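Glucanase/chitosanase (Paenibacillus fukuinensis, PDB 4ZY9) probably hydrolyses glycosidic bonds of chitosan and glucans, this fragment being a chitosan-binding CBM32 module of the longer enzyme. Local coordinates at residues A10-A15 with A27-G33; Q48-L54 with K113-G119; R62-E68 with L130-Y136; A69-Y75 with G119-T124. The protein carries 1 engineered substitution. All coordinates share one frame; numbering follows the deposited sequence. Where two conformers were deposited one is given.

Contact 1 (A10-A15 with A27-G33)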
# COMPACT_ATOMS: atom_id res chain seq x y z
N ALA A 10 9.57 5.10 -0.03
CA ALA A 10 8.62 4.96 -1.13
C ALA A 10 8.27 6.25 -1.83
O ALA A 10 7.51 6.25 -2.80
CB ALA A 10 7.34 4.32 -0.61
N LEU A 11 8.77 7.38 -1.28
CA LEU A 11 8.35 8.69 -1.86
C LEU A 11 8.71 8.84 -3.32
O LEU A 11 9.83 8.64 -3.73
CB LEU A 11 9.01 9.78 -0.99
CG LEU A 11 8.66 11.22 -1.39
CD1 LEU A 11 7.19 11.47 -1.11
CD2 LEU A 11 9.54 12.22 -0.74
N ASN A 12 7.75 9.16 -4.12
CA ASN A 12 8.00 9.44 -5.55
C ASN A 12 8.37 8.20 -6.34
O ASN A 12 8.88 8.37 -7.42
CB ASN A 12 9.13 10.50 -5.72
CG ASN A 12 8.81 11.84 -5.05
OD1 ASN A 12 9.70 12.47 -4.43
ND2 ASN A 12 7.53 12.23 -5.07
N LYS A 13 8.20 6.98 -5.79
CA LYS A 13 8.57 5.77 -6.48
C LYS A 13 7.39 5.28 -7.30
O LYS A 13 6.26 5.69 -7.12
CB LYS A 13 8.92 4.71 -5.49
CG LYS A 13 10.14 4.99 -4.66
CD LYS A 13 11.40 5.15 -5.49
CE LYS A 13 12.62 4.95 -4.67
NZ LYS A 13 12.67 6.15 -3.85
N THR A 14 7.67 4.42 -8.28
CA THR A 14 6.60 3.94 -9.20
C THR A 14 5.70 2.93 -8.47
O THR A 14 6.16 2.02 -7.83
CB THR A 14 7.30 3.21 -10.38
OG1 THR A 14 8.27 4.09 -11.01
CG2 THR A 14 6.29 2.74 -11.43
N ALA A 15 4.44 3.14 -8.68
CA ALA A 15 3.43 2.34 -8.03
C ALA A 15 2.51 1.62 -9.02
O ALA A 15 2.29 2.18 -10.14
CB ALA A 15 2.57 3.12 -7.01
N ALA A 27 -2.36 4.98 -8.94
CA ALA A 27 -1.59 4.38 -7.81
C ALA A 27 -0.50 5.32 -7.33
O ALA A 27 -0.29 5.43 -6.12
CB ALA A 27 -1.00 3.06 -8.28
N SER A 28 0.13 6.04 -8.25
CA SER A 28 1.17 6.99 -7.90
C SER A 28 0.76 8.00 -6.85
O SER A 28 1.60 8.55 -6.17
CB SER A 28 1.72 7.73 -9.22
OG SER A 28 0.65 8.57 -9.70
N ARG A 29 -0.49 8.36 -6.80
CA ARG A 29 -0.93 9.41 -5.91
C ARG A 29 -0.81 9.06 -4.48
O ARG A 29 -0.75 9.94 -3.61
CB ARG A 29 -2.38 9.80 -6.20
CG ARG A 29 -2.75 10.14 -7.65
CD ARG A 29 -1.94 11.21 -8.14
NE ARG A 29 -2.26 11.50 -9.54
CZ ARG A 29 -3.22 12.33 -9.98
NH1 ARG A 29 -4.11 12.93 -9.15
NH2 ARG A 29 -3.27 12.55 -11.33
N ALA A 30 -0.74 7.76 -4.13
CA ALA A 30 -0.47 7.38 -2.71
C ALA A 30 0.96 7.62 -2.34
O ALA A 30 1.30 7.61 -1.12
CB ALA A 30 -0.85 5.95 -2.51
N PHE A 31 1.88 7.89 -3.27
CA PHE A 31 3.32 7.96 -3.04
C PHE A 31 3.89 9.29 -3.23
O PHE A 31 5.12 9.44 -3.33
CB PHE A 31 3.97 6.84 -3.87
CG PHE A 31 3.51 5.49 -3.44
CD1 PHE A 31 4.08 4.89 -2.39
CD2 PHE A 31 2.49 4.88 -4.11
CE1 PHE A 31 3.59 3.66 -2.01
CE2 PHE A 31 2.03 3.62 -3.73
CZ PHE A 31 2.59 3.05 -2.64
N ASP A 32 3.07 10.30 -3.36
CA ASP A 32 3.55 11.65 -3.70
C ASP A 32 3.83 12.55 -2.52
O ASP A 32 4.18 13.69 -2.70
CB ASP A 32 2.60 12.32 -4.69
CG ASP A 32 1.22 12.68 -4.10
OD1 ASP A 32 0.98 12.38 -2.92
OD2 ASP A 32 0.45 13.32 -4.86
N GLY A 33 3.71 12.05 -1.32
CA GLY A 33 4.07 12.82 -0.19
C GLY A 33 2.99 13.80 0.22
O GLY A 33 3.25 14.59 1.16
O HOH W 1 5.53 14.29 -5.23
O HOH W 2 6.85 14.81 -3.14
O HOH W 3 4.69 8.57 -6.32
O HOH W 4 0.48 4.68 -10.91
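Phe31 and Ala15 meet in a loop-to-strand contact at the margin of the sandwich, where the turn that leads into strand 14-17 rests on the loop that follows that strand. The contact is mainly apolar. Ala15 CB lies 3.4 Å from Phe31 CE2, on the CD2/CE2 side of the ring, while Ala10 CB meets the CD1 side, 3.8 Å from Phe31 CD1; both approaches are oblique. The chi1 of -62°, with Phe31 CG anti to its carbonyl carbon, turns the ring toward segment 10-15. Ala15 CB also touches Ala27 CB at 3.8 Å. One direct hydrogen bond joins the backbones: Asn12 N donates to Phe31 O over 2.8 Å and is almost straight, with 173° at the hydrogen. Asn12 belongs to a type II turn running from Ala10 to Lys13, so the bond fixes the turn on the loop. Beside it, Leu11 CD1 packs 3.5 Å from Gly33 CA, at a place where a side chain on Gly33 would collide with that methyl. A water closes the outer seam, accepting from Ser28 N and donating to Ala15 O. Farther in, Phe31 meets the ring of Phe133 and touches Ile50 and Val52. An aromatic residue sent from a peripheral loop into the hydrophobic interior between two sheets fits the beta-sandwich of this CBM32 module.

Contact 2 (Q48-L54 with K113-G119). Engineered in segment 113-119: Met117 (natural residue Val).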
# COMPACT_ATOMS: atom_id res chain seq x y z
N GLN A 48 -8.62 -5.74 -3.80
CA GLN A 48 -7.83 -4.74 -4.48
C GLN A 48 -6.49 -4.62 -3.87
O GLN A 48 -6.31 -4.99 -2.70
CB GLN A 48 -8.51 -3.37 -4.51
CG GLN A 48 -9.88 -3.39 -5.10
CD GLN A 48 -9.97 -3.63 -6.61
OE1 GLN A 48 -11.10 -4.01 -7.11
NE2 GLN A 48 -8.99 -3.29 -7.35
N TRP A 49 -5.52 -4.11 -4.52
CA TRP A 49 -4.10 -4.02 -4.01
C TRP A 49 -3.38 -2.89 -4.63
O TRP A 49 -3.73 -2.44 -5.76
CB TRP A 49 -3.39 -5.39 -4.13
CG TRP A 49 -3.32 -5.95 -5.52
CD1 TRP A 49 -4.11 -6.95 -6.01
CD2 TRP A 49 -2.50 -5.51 -6.60
NE1 TRP A 49 -3.83 -7.20 -7.30
CE2 TRP A 49 -2.81 -6.39 -7.72
CE3 TRP A 49 -1.51 -4.58 -6.73
CZ2 TRP A 49 -2.20 -6.25 -8.98
CZ3 TRP A 49 -0.93 -4.41 -8.06
CH2 TRP A 49 -1.27 -5.25 -9.10
N ILE A 50 -2.30 -2.46 -3.98
CA ILE A 50 -1.41 -1.49 -4.50
C ILE A 50 -0.03 -1.82 -4.03
O ILE A 50 0.13 -2.15 -2.82
CB ILE A 50 -1.84 -0.06 -4.10
CG1 ILE A 50 -0.89 1.01 -4.68
CG2 ILE A 50 -2.00 0.10 -2.59
CD1 ILE A 50 -1.50 2.35 -4.65
N TYR A 51 0.98 -1.74 -4.85
CA TYR A 51 2.34 -1.91 -4.43
C TYR A 51 3.22 -0.83 -4.96
O TYR A 51 2.88 -0.13 -5.96
CB TYR A 51 2.99 -3.30 -4.74
CG TYR A 51 3.22 -3.65 -6.18
CD1 TYR A 51 4.29 -3.13 -6.91
CD2 TYR A 51 2.44 -4.54 -6.82
CE1 TYR A 51 4.53 -3.54 -8.22
CE2 TYR A 51 2.69 -4.95 -8.15
CZ TYR A 51 3.73 -4.42 -8.77
OH TYR A 51 3.98 -4.85 -10.10
N VAL A 52 4.36 -0.61 -4.33
CA VAL A 52 5.43 0.31 -4.72
C VAL A 52 6.67 -0.45 -5.03
O VAL A 52 7.02 -1.40 -4.36
CB VAL A 52 5.65 1.41 -3.67
CG1 VAL A 52 6.06 0.88 -2.34
CG2 VAL A 52 6.56 2.48 -4.19
N ASN A 53 7.40 0.02 -6.09
CA ASN A 53 8.73 -0.45 -6.46
C ASN A 53 9.70 0.48 -5.84
O ASN A 53 9.80 1.66 -6.28
CB ASN A 53 8.79 -0.46 -8.00
CG ASN A 53 10.14 -0.94 -8.51
OD1 ASN A 53 11.10 -0.98 -7.80
ND2 ASN A 53 10.19 -1.25 -9.80
N LEU A 54 10.40 0.07 -4.83
CA LEU A 54 11.41 0.91 -4.19
C LEU A 54 12.64 1.24 -5.03
O LEU A 54 13.46 2.08 -4.63
CB LEU A 54 11.79 0.29 -2.84
CG LEU A 54 10.71 0.00 -1.84
CD1 LEU A 54 11.27 -0.66 -0.67
CD2 LEU A 54 9.96 1.29 -1.48
N LYS A 113 12.19 -5.24 -2.59
CA LYS A 113 12.10 -4.29 -3.69
C LYS A 113 10.67 -3.80 -3.82
O LYS A 113 10.45 -2.65 -4.30
CB LYS A 113 12.59 -4.91 -4.99
CG LYS A 113 12.58 -3.95 -6.16
CD LYS A 113 13.18 -4.54 -7.40
CE LYS A 113 13.06 -3.60 -8.56
NZ LYS A 113 13.59 -4.17 -9.82
N TYR A 114 9.69 -4.58 -3.48
CA TYR A 114 8.28 -4.23 -3.60
C TYR A 114 7.53 -4.39 -2.31
O TYR A 114 7.77 -5.39 -1.60
CB TYR A 114 7.58 -5.05 -4.69
CG TYR A 114 8.25 -5.08 -6.02
CD1 TYR A 114 8.05 -4.10 -6.97
CD2 TYR A 114 9.17 -6.07 -6.33
CE1 TYR A 114 8.65 -4.12 -8.24
CE2 TYR A 114 9.83 -6.09 -7.61
CZ TYR A 114 9.51 -5.16 -8.49
OH TYR A 114 10.19 -5.16 -9.72
N VAL A 115 6.62 -3.47 -2.01
CA VAL A 115 5.85 -3.53 -0.77
C VAL A 115 4.38 -3.33 -1.16
O VAL A 115 4.10 -2.34 -1.90
CB VAL A 115 6.32 -2.46 0.24
CG1 VAL A 115 5.49 -2.57 1.52
CG2 VAL A 115 7.77 -2.62 0.50
N ARG A 116 3.50 -4.22 -0.77
CA ARG A 116 2.14 -4.25 -1.19
C ARG A 116 1.17 -4.15 -0.03
O ARG A 116 1.38 -4.81 1.00
CB ARG A 116 1.84 -5.56 -1.93
CG ARG A 116 0.47 -5.67 -2.59
CD ARG A 116 0.31 -6.69 -3.72
NE ARG A 116 0.32 -8.06 -3.21
CZ ARG A 116 -0.22 -9.11 -3.87
NH1 ARG A 116 -0.72 -8.92 -5.08
NH2 ARG A 116 -0.25 -10.27 -3.30
N MSE A 117 0.12 -3.43 -0.22
CA MSE A 117 -1.11 -3.49 0.61
C MSE A 117 -2.12 -4.27 -0.18
O MSE A 117 -2.46 -3.86 -1.33
CB MSE A 117 -1.63 -2.11 0.88
CG MSE A 117 -2.75 -2.02 1.92
SE MSE A 117 -4.50 -2.81 1.34
CE MSE A 117 -4.87 -1.71 -0.22
N HIS A 118 -2.50 -5.46 0.25
CA HIS A 118 -3.48 -6.31 -0.41
C HIS A 118 -4.74 -6.36 0.45
O HIS A 118 -4.67 -6.80 1.58
CB HIS A 118 -2.91 -7.73 -0.66
CG HIS A 118 -3.77 -8.59 -1.46
ND1 HIS A 118 -4.81 -9.28 -0.94
CD2 HIS A 118 -3.81 -8.78 -2.80
CE1 HIS A 118 -5.46 -9.90 -1.92
NE2 HIS A 118 -4.87 -9.60 -3.05
N GLY A 119 -5.82 -5.90 -0.05
CA GLY A 119 -7.01 -5.76 0.68
C GLY A 119 -8.09 -6.69 0.24
O GLY A 119 -8.36 -6.84 -0.99
O HOH W 5 12.62 -2.03 -11.34
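Gln48 O receives the N-H of Gly119 at 2.8 Å and opens a ladder of backbone bonds that ends with Leu54 N donating to Lys113 O. The strand axes approach to 4.6 Å at 167°, so the strands are antiparallel. On the face carrying Trp49, Tyr51 and Asn53, the guanidinium of Arg116 makes a cation-pi contact over the indole: its CZ stands 5.0 Å from the centroid of the five-membered ring of Trp49, 17° off the normal. The bend of Arg116 at chi3 (72°) turns the group back over that ring. His118 CD2 sits over the centre of one face of the Arg116 guanidinium. Gln78 binds Arg116 NH2, and Trp89 adds a second cation-pi partner. Farther along, a water accepts from both Asn53 ND2 and Lys113 NZ; Lys113 NZ also bonds Ser83 O, and Asn53 OD1 takes Gly55 N. On the reverse face, Ile50, Val52, Val115 and Met117 form a largely apolar patch: Ile50 CG2 meets CB of the engineered selenomethionine Met117 at 4.1 Å, and both side chains also touch Phe133 of the other sheet. The chemistry thus divides: this patch enters the sandwich, while the Arg116 charge is probably steadied by the pi faces around it.

Contact 3 (R62-E68 with L130-Y136)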
# COMPACT_ATOMS: atom_id res chain seq x y z
N ARG A 62 8.74 -1.07 8.31
CA ARG A 62 7.58 -0.31 8.76
C ARG A 62 6.79 0.20 7.55
O ARG A 62 7.42 0.63 6.56
CB ARG A 62 8.00 0.80 9.70
CG ARG A 62 7.00 1.82 9.96
CD ARG A 62 7.48 3.05 10.81
NE ARG A 62 6.49 4.09 10.96
CZ ARG A 62 6.78 5.39 10.85
NH1 ARG A 62 8.00 5.84 10.74
NH2 ARG A 62 5.77 6.27 10.94
N VAL A 63 5.48 0.19 7.66
CA VAL A 63 4.63 0.80 6.64
C VAL A 63 3.62 1.65 7.34
O VAL A 63 3.01 1.25 8.38
CB VAL A 63 3.84 -0.27 5.85
CG1 VAL A 63 2.74 0.30 4.98
CG2 VAL A 63 4.76 -1.02 4.93
N LYS A 64 3.42 2.88 6.84
CA LYS A 64 2.35 3.76 7.32
C LYS A 64 1.34 4.00 6.22
O LYS A 64 1.70 4.40 5.07
CB LYS A 64 2.92 5.06 7.85
CG LYS A 64 1.85 5.92 8.48
CD LYS A 64 2.48 7.30 8.96
CE LYS A 64 1.49 8.44 9.12
NZ LYS A 64 1.87 9.88 9.17
N LEU A 65 0.09 3.78 6.50
CA LEU A 65 -1.06 4.01 5.60
C LEU A 65 -1.92 5.15 6.08
O LEU A 65 -2.32 5.13 7.31
CB LEU A 65 -1.88 2.81 5.46
CG LEU A 65 -1.14 1.51 5.01
CD1 LEU A 65 -2.07 0.33 5.00
CD2 LEU A 65 -0.54 1.66 3.62
N ASN A 66 -2.24 6.11 5.26
CA ASN A 66 -3.21 7.13 5.58
C ASN A 66 -4.41 6.94 4.71
O ASN A 66 -4.39 7.29 3.50
CB ASN A 66 -2.60 8.49 5.38
CG ASN A 66 -3.60 9.64 5.65
OD1 ASN A 66 -4.66 9.44 6.09
ND2 ASN A 66 -3.09 10.87 5.48
N TRP A 67 -5.41 6.27 5.23
CA TRP A 67 -6.62 5.95 4.50
C TRP A 67 -7.55 7.05 4.24
O TRP A 67 -7.75 7.91 5.14
CB TRP A 67 -7.37 4.87 5.26
CG TRP A 67 -6.71 3.51 5.38
CD1 TRP A 67 -6.10 3.01 6.42
CD2 TRP A 67 -6.72 2.47 4.39
NE1 TRP A 67 -5.65 1.75 6.17
CE2 TRP A 67 -5.99 1.43 4.89
CE3 TRP A 67 -7.16 2.35 3.04
CZ2 TRP A 67 -5.84 0.21 4.18
CZ3 TRP A 67 -7.03 1.19 2.39
CH2 TRP A 67 -6.33 0.16 2.91
N GLU A 68 -8.19 7.07 3.08
CA GLU A 68 -9.36 7.84 2.90
C GLU A 68 -10.56 7.08 3.56
O GLU A 68 -10.40 6.01 4.07
CB GLU A 68 -9.50 8.15 1.40
CG GLU A 68 -10.63 9.14 0.95
CD GLU A 68 -11.89 8.48 0.51
OE1 GLU A 68 -12.00 7.26 0.32
OE2 GLU A 68 -12.89 9.25 0.38
N LEU A 130 -6.23 5.31 -0.57
CA LEU A 130 -5.11 5.73 0.25
C LEU A 130 -4.64 7.10 -0.17
O LEU A 130 -4.21 7.25 -1.34
CB LEU A 130 -3.96 4.77 0.17
CG LEU A 130 -4.14 3.45 0.87
CD1 LEU A 130 -3.21 2.39 0.37
CD2 LEU A 130 -4.03 3.60 2.40
N TRP A 131 -4.60 8.08 0.76
CA TRP A 131 -3.90 9.30 0.56
C TRP A 131 -2.42 9.11 0.44
O TRP A 131 -1.75 9.77 -0.38
CB TRP A 131 -4.21 10.33 1.73
CG TRP A 131 -5.63 10.65 1.99
CD1 TRP A 131 -6.30 10.26 3.07
CD2 TRP A 131 -6.51 11.51 1.20
NE1 TRP A 131 -7.57 10.79 3.01
CE2 TRP A 131 -7.74 11.50 1.84
CE3 TRP A 131 -6.37 12.20 -0.02
CZ2 TRP A 131 -8.80 12.28 1.36
CZ3 TRP A 131 -7.48 12.90 -0.47
CH2 TRP A 131 -8.67 12.86 0.19
N GLU A 132 -1.88 8.31 1.37
CA GLU A 132 -0.49 8.18 1.52
C GLU A 132 -0.13 6.73 1.92
O GLU A 132 -0.84 6.11 2.73
CB GLU A 132 0.15 9.13 2.52
CG GLU A 132 -0.14 10.58 2.21
CD GLU A 132 0.26 11.57 3.33
OE1 GLU A 132 -0.43 11.59 4.34
OE2 GLU A 132 1.26 12.23 3.17
N PHE A 133 0.97 6.21 1.39
CA PHE A 133 1.54 4.89 1.76
C PHE A 133 3.03 5.10 1.83
O PHE A 133 3.64 5.45 0.80
CB PHE A 133 1.12 3.93 0.61
CG PHE A 133 1.47 2.50 0.73
CD1 PHE A 133 2.58 1.99 1.45
CD2 PHE A 133 0.77 1.54 -0.04
CE1 PHE A 133 2.93 0.64 1.40
CE2 PHE A 133 1.17 0.22 -0.10
CZ PHE A 133 2.23 -0.24 0.64
N GLU A 134 3.55 5.00 3.04
CA GLU A 134 5.00 5.26 3.31
C GLU A 134 5.63 3.96 3.72
O GLU A 134 5.00 3.16 4.37
CB GLU A 134 5.12 6.29 4.39
CG GLU A 134 4.39 7.62 4.08
CD GLU A 134 4.22 8.60 5.21
OE1 GLU A 134 4.67 8.33 6.30
OE2 GLU A 134 3.52 9.66 4.98
N VAL A 135 6.91 3.85 3.45
CA VAL A 135 7.71 2.68 3.77
C VAL A 135 9.01 3.10 4.41
O VAL A 135 9.69 3.99 3.93
CB VAL A 135 8.00 1.85 2.45
CG1 VAL A 135 8.85 0.62 2.80
CG2 VAL A 135 6.77 1.39 1.81
N TYR A 136 9.36 2.48 5.53
CA TYR A 136 10.56 2.82 6.27
C TYR A 136 11.39 1.60 6.57
O TYR A 136 10.88 0.47 6.58
CB TYR A 136 10.26 3.54 7.63
CG TYR A 136 9.35 4.75 7.45
CD1 TYR A 136 7.96 4.72 7.37
CD2 TYR A 136 9.94 6.03 7.35
CE1 TYR A 136 7.25 5.89 7.18
CE2 TYR A 136 9.20 7.17 7.19
CZ TYR A 136 7.91 7.03 7.08
OH TYR A 136 7.25 8.27 6.86
O HOH W 6 4.57 10.14 8.34
O HOH W 7 1.27 10.30 6.10
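Arg62 lays its guanidinium flat on the ring of Tyr136, the planes 11° apart and Arg62 CZ 4.0 Å from the ring centroid, so stacking and cation-pi attraction act together. An extended chain from CG to NE carries the group there, and Asp104 holds Arg62 NE in a salt bridge. Tyr136 OH donates to Glu134 OE1 at 2.6 Å, from above the carboxylate plane. Replacing Tyr136 with an alanine would probably leave the guanidinium without its flat support and Glu134 OE1 without this donor. Next along the same face, waters link Lys64 NZ to Glu134 and, weakly, to Glu132; in the conformer given, Asn66 ND2 donates to the anti lone pair of Glu132 OE1 at 3.0 Å. On the inner face, Leu65 CD2 stands over the ring of Phe133, 3.8 Å from its centroid. Behind these groups, antiparallel backbone bonds set the register up to a classic bulge, where Trp131 and Glu132 both face Asn66; the Glu132 N bond is weak. At the bulge, Leu130 CD2 lies over the six-membered ring of Trp67, 3.6 Å from the centroid. Strand 57-67 is flanked on its other edge by strand 102-107, and the inner face packs on Val115, Met117 and Tyr75 of the opposing sheet.

Contact 4 (A69-Y75 with G119-T124)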
# COMPACT_ATOMS: atom_id res chain seq x y z
N ALA A 69 -11.75 7.69 3.48
CA ALA A 69 -12.92 7.06 4.10
C ALA A 69 -13.04 5.62 3.65
O ALA A 69 -13.57 4.79 4.37
CB ALA A 69 -14.17 7.84 3.75
N ALA A 70 -12.72 5.33 2.40
CA ALA A 70 -12.89 3.99 1.84
C ALA A 70 -11.73 3.10 2.26
O ALA A 70 -10.76 2.83 1.42
CB ALA A 70 -13.08 4.11 0.35
N TYR A 71 -11.71 2.70 3.52
CA TYR A 71 -10.61 1.92 4.04
C TYR A 71 -10.81 0.38 3.93
O TYR A 71 -11.95 -0.08 3.72
CB TYR A 71 -10.34 2.33 5.51
CG TYR A 71 -11.47 1.92 6.49
CD1 TYR A 71 -12.52 2.77 6.71
CD2 TYR A 71 -11.49 0.71 7.12
CE1 TYR A 71 -13.56 2.42 7.56
CE2 TYR A 71 -12.53 0.36 7.96
CZ TYR A 71 -13.53 1.24 8.18
OH TYR A 71 -14.54 0.88 9.09
N ALA A 72 -9.73 -0.38 4.15
CA ALA A 72 -9.85 -1.83 4.18
C ALA A 72 -9.95 -2.28 5.61
O ALA A 72 -9.15 -1.85 6.44
CB ALA A 72 -8.62 -2.47 3.62
N SER A 73 -10.96 -3.09 5.94
CA SER A 73 -11.02 -3.72 7.23
C SER A 73 -10.28 -5.04 7.26
O SER A 73 -9.85 -5.42 8.36
CB SER A 73 -12.46 -3.88 7.69
OG SER A 73 -13.19 -4.73 6.87
N SER A 74 -10.13 -5.73 6.12
CA SER A 74 -9.24 -6.83 6.05
C SER A 74 -8.15 -6.53 5.07
O SER A 74 -8.56 -6.28 3.90
CB SER A 74 -9.90 -8.21 5.71
OG SER A 74 -10.77 -8.63 6.75
N TYR A 75 -6.92 -6.56 5.43
CA TYR A 75 -5.78 -6.40 4.48
C TYR A 75 -4.59 -7.00 5.03
O TYR A 75 -4.48 -7.28 6.28
CB TYR A 75 -5.55 -4.97 4.11
CG TYR A 75 -5.05 -4.10 5.28
CD1 TYR A 75 -3.68 -3.88 5.39
CD2 TYR A 75 -5.91 -3.40 6.10
CE1 TYR A 75 -3.18 -3.09 6.44
CE2 TYR A 75 -5.40 -2.51 7.06
CZ TYR A 75 -4.03 -2.39 7.15
OH TYR A 75 -3.45 -1.55 8.12
N GLY A 119 -5.82 -5.90 -0.05
CA GLY A 119 -7.01 -5.76 0.68
C GLY A 119 -8.09 -6.69 0.24
O GLY A 119 -8.36 -6.84 -0.99
N THR A 120 -8.81 -7.34 1.16
CA THR A 120 -9.85 -8.29 0.86
C THR A 120 -11.23 -7.97 1.35
O THR A 120 -12.22 -8.54 0.81
CB THR A 120 -9.46 -9.74 1.29
OG1 THR A 120 -9.31 -9.70 2.69
CG2 THR A 120 -8.21 -10.25 0.61
N VAL A 121 -11.38 -7.13 2.35
CA VAL A 121 -12.68 -6.72 2.86
C VAL A 121 -12.63 -5.18 3.04
O VAL A 121 -11.69 -4.65 3.68
CB VAL A 121 -13.13 -7.36 4.20
CG1 VAL A 121 -14.51 -6.91 4.61
CG2 VAL A 121 -13.05 -8.93 4.11
N ARG A 122 -13.62 -4.50 2.51
CA ARG A 122 -13.80 -3.12 2.66
C ARG A 122 -14.61 -2.72 3.87
O ARG A 122 -15.57 -3.40 4.27
CB ARG A 122 -14.53 -2.53 1.43
CG ARG A 122 -13.67 -2.54 0.17
CD ARG A 122 -14.51 -2.33 -1.12
NE ARG A 122 -15.24 -3.57 -1.45
CZ ARG A 122 -16.51 -3.66 -1.77
NH1 ARG A 122 -17.27 -2.58 -1.91
NH2 ARG A 122 -17.00 -4.90 -1.95
N GLY A 123 -14.25 -1.58 4.44
CA GLY A 123 -15.02 -0.99 5.52
C GLY A 123 -16.23 -0.22 5.06
O GLY A 123 -17.06 0.24 6.01
N THR A 124 -16.36 0.05 3.79
CA THR A 124 -17.46 0.81 3.19
C THR A 124 -17.93 0.02 1.98
O THR A 124 -17.33 -0.88 1.51
CB THR A 124 -17.01 2.21 2.75
OG1 THR A 124 -16.26 2.11 1.53
CG2 THR A 124 -16.24 2.95 3.86
O HOH W 8 -13.89 0.80 1.79
O HOH W 9 -15.82 -4.16 7.54
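Tyr71 O is gripped twice: Gly123 N donates to it over 2.8 Å, and a water that also accepts from Thr124 OG1 donates to it as well; Thr124 OG1 in addition bonds Tyr126 N. Val121 O likewise takes two donors, Ser74 N at 3.1 Å and 172°, and Ser73 N through a bent, weak bond of 127°. In return Ser74 O accepts from Thr120 N at 2.9 Å and, weakly, from Val121 N. Ser73 OG binds a further water, which reaches Arg122 O weakly. Polar side-chain ends look elsewhere: Arg122 NE makes a salt bridge to Asp46, and Tyr75 OH is bonded to Asp103. Apolar contact fills in between these bonds. Gly123 CA sits over one face of the Tyr71 ring, 4.0 Å from its centroid, while Ser74 CB lies 3.6 Å from Val121 CG2. The ring reaches Gly123 because Tyr71 CG stands between the backbone N and the carbonyl carbon (chi1 68°). A serine in place of Tyr71 would probably leave Gly123 CA without the ring that covers it. Two donors from adjacent residues on Val121 O, and two on Ser74 O, define paired classic beta bulges, here at the C-terminal end of strand 114-122 where the sandwich passes into its loops.

Contacts 2 and 3 lie in the two facing sheets of the sandwich, their centres 11 Å apart; Phe133 and Val63 of contact 3 pack on Val115 and Met117 of contact 2. Contact 1 comes first along the chain and touches both: Thr14 O probably bonds Asn53 N beside strand 48-54, and Ala30 O probably bonds Phe133 N. Contact 4 shares Gly119 with contact 2 and continues strand 114-122 beyond it, about 20 Å from contact 1 between centres and on the opposite side of the chain's centre. The segments of contacts 2 and 3 interleave in sequence, whereas both segments of contact 4 fall between those of contact 3. Long-range pairing thus ties distant sequence into one compact module.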